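Local atomic coordinates of citrate synthase (Mycobacterium tuberculosis, PDB entry 4TVM), a protein that catalyses the condensation of oxaloacetate with acetyl-CoA and water to give citrate and CoA, the first step of the Krebs cycle. Residues K170-A175 and F387-L392; I174-Y179 and E198-L203. All coordinates share one frame; numbering follows the deposited sequence.

Interaction 1: residues K170-A175 and F387-L392; sequences KLPTIA and FALGRL. With OAA (oxaloacetate ion), chain B.
L171, P172 and A175 meet L389 and L392 across two antiparallel helix segments, K170-A175 and F387-L392, whose axes run at 180° and approach to 10.1 Å. The centre of the contact is CD2 of L389. With CG anti to the carbonyl carbon (chi1 -72°), L389 reaches over to the other helix, where its CD2 lies 3.3 Å from L171 CD2. L389 CD2 is also 3.7 Å from the backbone N of P172 and touches A175 CB. That proline nitrogen has no hydrogen to give to the preceding turn, and the helix is kinked there. L171 turns CD2 between two leucines of the partner helix and also meets L392 CD2 at 3.7 Å. Behind L171 stand L137 and V141 of helix 133-147, while L392 rests on I255 of helix 251-262, so the contact is buried in the helical core.

The side of helix 383-403 facing away from this packing carries ligand-pocket residues. R391, its chain turned back about the CB-CG and CG-CD bonds, points NH2 at the keto oxygen O3 of oxaloacetate in a hydrogen bond of 3.0 Å and 165°, in the plane of the guanidinium. F387 CE1 sits 3.8 Å above the centre of that plane, and F387 CZ comes to 3.4 Å from O3 at the ring edge. R391 NE bonds to H229 O, which helps to hold the guanidinium in its orientation. One helix thus divides its chemistry: within these segments side chains meet through hydrocarbon groups alone, whereas the arginine donor on its other side would be expected to help polarise the keto group.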
loop_
_atom_site.group_PDB
_atom_site.type_symbol
_atom_site.label_atom_id
_atom_site.label_comp_id
_atom_site.label_asym_id
_atom_site.label_seq_id
_atom_site.Cartn_x
_atom_site.Cartn_y
_atom_site.Cartn_z
ATOM N N LYS A 170 8.495 -8.472 -16.750
ATOM C CA LYS A 170 8.130 -9.665 -15.979
ATOM C C LYS A 170 6.714 -9.711 -15.422
ATOM O O LYS A 170 6.239 -10.791 -15.101
ATOM C CB LYS A 170 9.095 -9.872 -14.835
ATOM C CG LYS A 170 10.505 -9.990 -15.317
ATOM C CD LYS A 170 11.431 -10.468 -14.219
ATOM C CE LYS A 170 12.689 -11.047 -14.864
ATOM N NZ LYS A 170 13.708 -9.990 -14.980
ATOM N N LEU A 171 6.046 -8.569 -15.309
ATOM C CA LEU A 171 4.714 -8.554 -14.737
ATOM C C LEU A 171 3.651 -9.188 -15.597
ATOM O O LEU A 171 2.742 -9.808 -15.052
ATOM C CB LEU A 171 4.285 -7.166 -14.405
ATOM C CG LEU A 171 3.085 -7.226 -13.456
ATOM C CD1 LEU A 171 3.579 -7.310 -12.047
ATOM C CD2 LEU A 171 2.204 -6.004 -13.598
ATOM N N PRO A 172 3.743 -9.046 -16.944
ATOM C CA PRO A 172 2.813 -9.872 -17.708
ATOM C C PRO A 172 3.086 -11.336 -17.601
ATOM O O PRO A 172 2.157 -12.119 -17.572
ATOM C CB PRO A 172 3.082 -9.430 -19.126
ATOM C CG PRO A 172 3.356 -7.989 -18.966
ATOM C CD PRO A 172 4.332 -8.024 -17.836
ATOM N N THR A 173 4.350 -11.716 -17.544
ATOM C CA THR A 173 4.704 -13.104 -17.344
ATOM C C THR A 173 4.119 -13.671 -16.071
ATOM O O THR A 173 3.613 -14.773 -16.075
ATOM C CB THR A 173 6.203 -13.217 -17.231
ATOM O OG1 THR A 173 6.786 -12.616 -18.398
ATOM C CG2 THR A 173 6.629 -14.651 -17.135
ATOM N N ILE A 174 4.191 -12.894 -14.997
ATOM C CA ILE A 174 3.647 -13.284 -13.707
ATOM C C ILE A 174 2.139 -13.419 -13.717
ATOM O O ILE A 174 1.600 -14.297 -13.073
ATOM C CB ILE A 174 3.999 -12.207 -12.659
ATOM C CG1 ILE A 174 5.495 -12.187 -12.420
ATOM C CG2 ILE A 174 3.324 -12.467 -11.306
ATOM C CD1 ILE A 174 5.920 -11.036 -11.555
ATOM N N ALA A 175 1.453 -12.487 -14.381
ATOM C CA ALA A 175 0.004 -12.527 -14.447
ATOM C C ALA A 175 -0.441 -13.715 -15.299
ATOM O O ALA A 175 -1.439 -14.365 -14.992
ATOM C CB ALA A 175 -0.506 -11.242 -15.038
ATOM N N PHE A 387 -6.114 -5.094 -15.174
ATOM C CA PHE A 387 -6.057 -3.687 -14.798
ATOM C C PHE A 387 -4.660 -3.260 -14.393
ATOM O O PHE A 387 -4.169 -2.237 -14.878
ATOM C CB PHE A 387 -7.023 -3.420 -13.675
ATOM C CG PHE A 387 -7.219 -1.972 -13.402
ATOM C CD1 PHE A 387 -6.148 -1.171 -13.025
ATOM C CD2 PHE A 387 -8.473 -1.395 -13.502
ATOM C CE1 PHE A 387 -6.330 0.172 -12.779
ATOM C CE2 PHE A 387 -8.649 -0.049 -13.256
ATOM C CZ PHE A 387 -7.582 0.739 -12.907
ATOM N N ALA A 388 -3.998 -4.046 -13.524
ATOM C CA ALA A 388 -2.637 -3.707 -13.041
ATOM C C ALA A 388 -1.573 -3.709 -14.139
ATOM O O ALA A 388 -0.661 -2.841 -14.181
ATOM C CB ALA A 388 -2.234 -4.672 -11.959
ATOM N N LEU A 389 -1.659 -4.710 -15.014
ATOM C CA LEU A 389 -0.747 -4.789 -16.166
ATOM C C LEU A 389 -0.757 -3.500 -16.958
ATOM O O LEU A 389 0.290 -3.050 -17.407
ATOM C CB LEU A 389 -1.162 -5.907 -17.112
ATOM C CG LEU A 389 -0.911 -7.295 -16.598
ATOM C CD1 LEU A 389 -1.174 -8.279 -17.709
ATOM C CD2 LEU A 389 0.506 -7.467 -16.000
ATOM N N GLY A 390 -1.950 -2.939 -17.167
ATOM C CA GLY A 390 -2.112 -1.722 -17.968
ATOM C C GLY A 390 -1.667 -0.515 -17.198
ATOM O O GLY A 390 -0.992 0.351 -17.726
ATOM N N ARG A 391 -2.027 -0.462 -15.927
ATOM C CA ARG A 391 -1.659 0.669 -15.087
ATOM C C ARG A 391 -0.181 0.726 -14.693
ATOM O O ARG A 391 0.322 1.795 -14.284
ATOM C CB ARG A 391 -2.514 0.658 -13.828
ATOM C CG ARG A 391 -2.231 1.797 -12.889
ATOM C CD ARG A 391 -2.313 3.144 -13.578
ATOM N NE ARG A 391 -3.650 3.377 -14.126
ATOM C CZ ARG A 391 -4.737 3.678 -13.406
ATOM N NH1 ARG A 391 -4.691 3.766 -12.076
ATOM N NH2 ARG A 391 -5.896 3.858 -14.019
ATOM N N LEU A 392 0.518 -0.401 -14.803
ATOM C CA LEU A 392 1.907 -0.464 -14.347
ATOM C C LEU A 392 2.777 0.712 -14.799
ATOM O O LEU A 392 3.542 1.257 -14.012
ATOM C CB LEU A 392 2.514 -1.782 -14.779
ATOM C CG LEU A 392 3.974 -2.066 -14.453
ATOM C CD1 LEU A 392 4.239 -2.094 -12.958
ATOM C CD2 LEU A 392 4.366 -3.398 -15.089
HETATM O O1 OAA B . -8.988 3.652 -14.669
HETATM O O2 OAA B . -10.800 2.372 -14.607
HETATM O O4 OAA B . -10.413 6.556 -11.243
HETATM O O5 OAA B . -8.265 6.144 -11.111
HETATM O O3 OAA B . -8.369 4.028 -12.331
HETATM C C1 OAA B . -10.107 3.339 -14.193
HETATM C C2 OAA B . -10.625 4.199 -13.073
HETATM C C3 OAA B . -9.419 4.643 -12.285
HETATM C C4 OAA B . -9.405 5.843 -11.472
#

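Interaction 2: residues I174-Y179 and E198-L203; sequences IAAYAY and ENFLRL
A176 and L203 mark the crossing of two nearly parallel helices in the large, mainly helical domain of the citrate synthase fold. The axes of segments I174-Y179 and E198-L203 approach to 9.0 Å at a signed angle of -19°, and A176 is the small residue at the junction, its CB 3.3 Å from L203 CB. L203 has CG anti to the carbonyl carbon (chi1 -76°), which carries its branches past this methyl: CD1 lies against A176 CB at 4.1 Å and CD2 continues toward Y177. F200 takes the other course, with CG anti to the backbone N (chi1 162°), and brings its ring alongside I174-Y179. Its CE1 edge faces A176 N at 4.0 Å, near the ring plane, and also touches the A176 and A175 methyls. Beyond the pair, the F200 ring packs on L386 of helix 383-403 and on L222 of helix 216-229, and so lies among several helices. Y177 closes the other end of the interface. Its ring stacks with F187 and its OH is hydrogen-bonded to L188 O, while L203 CD2 meets the ring edge at CE1, 4.2 Å away.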
loop_
_atom_site.group_PDB
_atom_site.type_symbol
_atom_site.label_atom_id
_atom_site.label_comp_id
_atom_site.label_asym_id
_atom_site.label_seq_id
_atom_site.Cartn_x
_atom_site.Cartn_y
_atom_site.Cartn_z
ATOM N N ILE A 174 4.191 -12.894 -14.997
ATOM C CA ILE A 174 3.647 -13.284 -13.707
ATOM C C ILE A 174 2.139 -13.419 -13.717
ATOM O O ILE A 174 1.600 -14.297 -13.073
ATOM C CB ILE A 174 3.999 -12.207 -12.659
ATOM C CG1 ILE A 174 5.495 -12.187 -12.420
ATOM C CG2 ILE A 174 3.324 -12.467 -11.306
ATOM C CD1 ILE A 174 5.920 -11.036 -11.555
ATOM N N ALA A 175 1.453 -12.487 -14.381
ATOM C CA ALA A 175 0.004 -12.527 -14.447
ATOM C C ALA A 175 -0.441 -13.715 -15.299
ATOM O O ALA A 175 -1.439 -14.365 -14.992
ATOM C CB ALA A 175 -0.506 -11.242 -15.038
ATOM N N ALA A 176 0.284 -13.999 -16.373
ATOM C CA ALA A 176 -0.046 -15.162 -17.180
ATOM C C ALA A 176 0.174 -16.433 -16.376
ATOM O O ALA A 176 -0.607 -17.368 -16.522
ATOM C CB ALA A 176 0.792 -15.208 -18.446
ATOM N N TYR A 177 1.219 -16.487 -15.541
ATOM C CA TYR A 177 1.423 -17.688 -14.735
ATOM C C TYR A 177 0.380 -17.862 -13.654
ATOM O O TYR A 177 0.015 -18.973 -13.320
ATOM C CB TYR A 177 2.805 -17.707 -14.115
ATOM C CG TYR A 177 3.886 -18.002 -15.103
ATOM C CD1 TYR A 177 3.637 -18.017 -16.481
ATOM C CD2 TYR A 177 5.160 -18.265 -14.673
ATOM C CE1 TYR A 177 4.639 -18.285 -17.374
ATOM C CE2 TYR A 177 6.163 -18.542 -15.568
ATOM C CZ TYR A 177 5.892 -18.549 -16.910
ATOM O OH TYR A 177 6.907 -18.812 -17.774
ATOM N N ALA A 178 -0.096 -16.761 -13.104
ATOM C CA ALA A 178 -1.107 -16.828 -12.071
ATOM C C ALA A 178 -2.399 -17.355 -12.670
ATOM O O ALA A 178 -3.142 -18.061 -12.019
ATOM C CB ALA A 178 -1.302 -15.458 -11.463
ATOM N N TYR A 179 -2.676 -16.993 -13.917
ATOM C CA TYR A 179 -3.819 -17.565 -14.645
ATOM C C TYR A 179 -3.607 -19.035 -14.805
ATOM O O TYR A 179 -4.464 -19.821 -14.466
ATOM C CB TYR A 179 -3.989 -16.944 -16.046
ATOM C CG TYR A 179 -5.047 -17.627 -16.825
ATOM C CD1 TYR A 179 -6.377 -17.462 -16.500
ATOM C CD2 TYR A 179 -4.726 -18.491 -17.886
ATOM C CE1 TYR A 179 -7.366 -18.116 -17.218
ATOM C CE2 TYR A 179 -5.708 -19.150 -18.602
ATOM C CZ TYR A 179 -7.023 -18.961 -18.256
ATOM O OH TYR A 179 -8.015 -19.595 -18.956
ATOM N N GLU A 198 1.379 -9.720 -27.426
ATOM C CA GLU A 198 1.017 -10.948 -28.134
ATOM C C GLU A 198 1.611 -12.133 -27.382
ATOM O O GLU A 198 1.009 -13.194 -27.271
ATOM C CB GLU A 198 1.510 -10.900 -29.602
ATOM C CG GLU A 198 1.122 -12.099 -30.458
ATOM C CD GLU A 198 1.531 -11.952 -31.919
ATOM O OE1 GLU A 198 2.249 -10.963 -32.257
ATOM O OE2 GLU A 198 1.125 -12.836 -32.725
ATOM N N ASN A 199 2.801 -11.944 -26.853
ATOM C CA ASN A 199 3.435 -12.989 -26.103
ATOM C C ASN A 199 2.706 -13.194 -24.765
ATOM O O ASN A 199 2.653 -14.305 -24.236
ATOM C CB ASN A 199 4.868 -12.607 -25.847
ATOM C CG ASN A 199 5.565 -13.612 -25.023
ATOM O OD1 ASN A 199 5.734 -14.738 -25.455
ATOM N ND2 ASN A 199 5.956 -13.231 -23.804
ATOM N N PHE A 200 2.157 -12.119 -24.207
ATOM C CA PHE A 200 1.374 -12.249 -22.994
ATOM C C PHE A 200 0.179 -13.144 -23.246
ATOM O O PHE A 200 -0.165 -13.977 -22.414
ATOM C CB PHE A 200 0.923 -10.892 -22.455
ATOM C CG PHE A 200 -0.223 -10.997 -21.487
ATOM C CD1 PHE A 200 -0.047 -11.594 -20.235
ATOM C CD2 PHE A 200 -1.486 -10.528 -21.824
ATOM C CE1 PHE A 200 -1.103 -11.717 -19.356
ATOM C CE2 PHE A 200 -2.539 -10.643 -20.938
ATOM C CZ PHE A 200 -2.357 -11.245 -19.706
ATOM N N LEU A 201 -0.451 -12.974 -24.399
ATOM C CA LEU A 201 -1.635 -13.756 -24.750
ATOM C C LEU A 201 -1.344 -15.240 -24.950
ATOM O O LEU A 201 -2.190 -16.087 -24.685
ATOM C CB LEU A 201 -2.291 -13.178 -26.000
ATOM C CG LEU A 201 -3.293 -12.033 -25.788
ATOM C CD1 LEU A 201 -3.547 -11.276 -27.089
ATOM C CD2 LEU A 201 -4.607 -12.597 -25.273
ATOM N N ARG A 202 -0.170 -15.563 -25.447
ATOM C CA ARG A 202 0.253 -16.967 -25.574
ATOM C C ARG A 202 0.486 -17.598 -24.220
ATOM O O ARG A 202 0.172 -18.771 -24.004
ATOM C CB ARG A 202 1.571 -17.066 -26.340
ATOM C CG ARG A 202 1.882 -18.457 -26.875
ATOM C CD ARG A 202 3.256 -18.538 -27.528
ATOM N NE ARG A 202 3.843 -19.881 -27.454
ATOM C CZ ARG A 202 4.846 -20.237 -26.639
ATOM N NH1 ARG A 202 5.372 -19.368 -25.769
ATOM N NH2 ARG A 202 5.315 -21.483 -26.667
ATOM N N LEU A 203 1.104 -16.819 -23.324
ATOM C CA LEU A 203 1.472 -17.313 -22.009
ATOM C C LEU A 203 0.204 -17.621 -21.258
ATOM O O LEU A 203 0.171 -18.523 -20.434
ATOM C CB LEU A 203 2.224 -16.270 -21.247
ATOM C CG LEU A 203 3.662 -16.021 -21.626
ATOM C CD1 LEU A 203 4.206 -14.926 -20.707
ATOM C CD2 LEU A 203 4.452 -17.281 -21.465
#

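Overall arrangement
Helix 159-182 is common to both interactions, whose centres are about 9 Å apart: its segment 170-175 meets helix 383-403 antiparallel, and 174-179 meets helix 196-205 nearly parallel. I174 and A175 belong to both, A175 contributing to each interface. The two interfaces join directly where L389 CD1 lies 3.8 Å from F200 CZ, P172 O 3.5 Å from F200 CD1 and T173 CA 3.9 Å from L203 CD1. Only interaction 1 includes oxaloacetate-pocket residues, F387 and R391; interaction 2 packs farther out, linked to that pocket through the helix bearing L389.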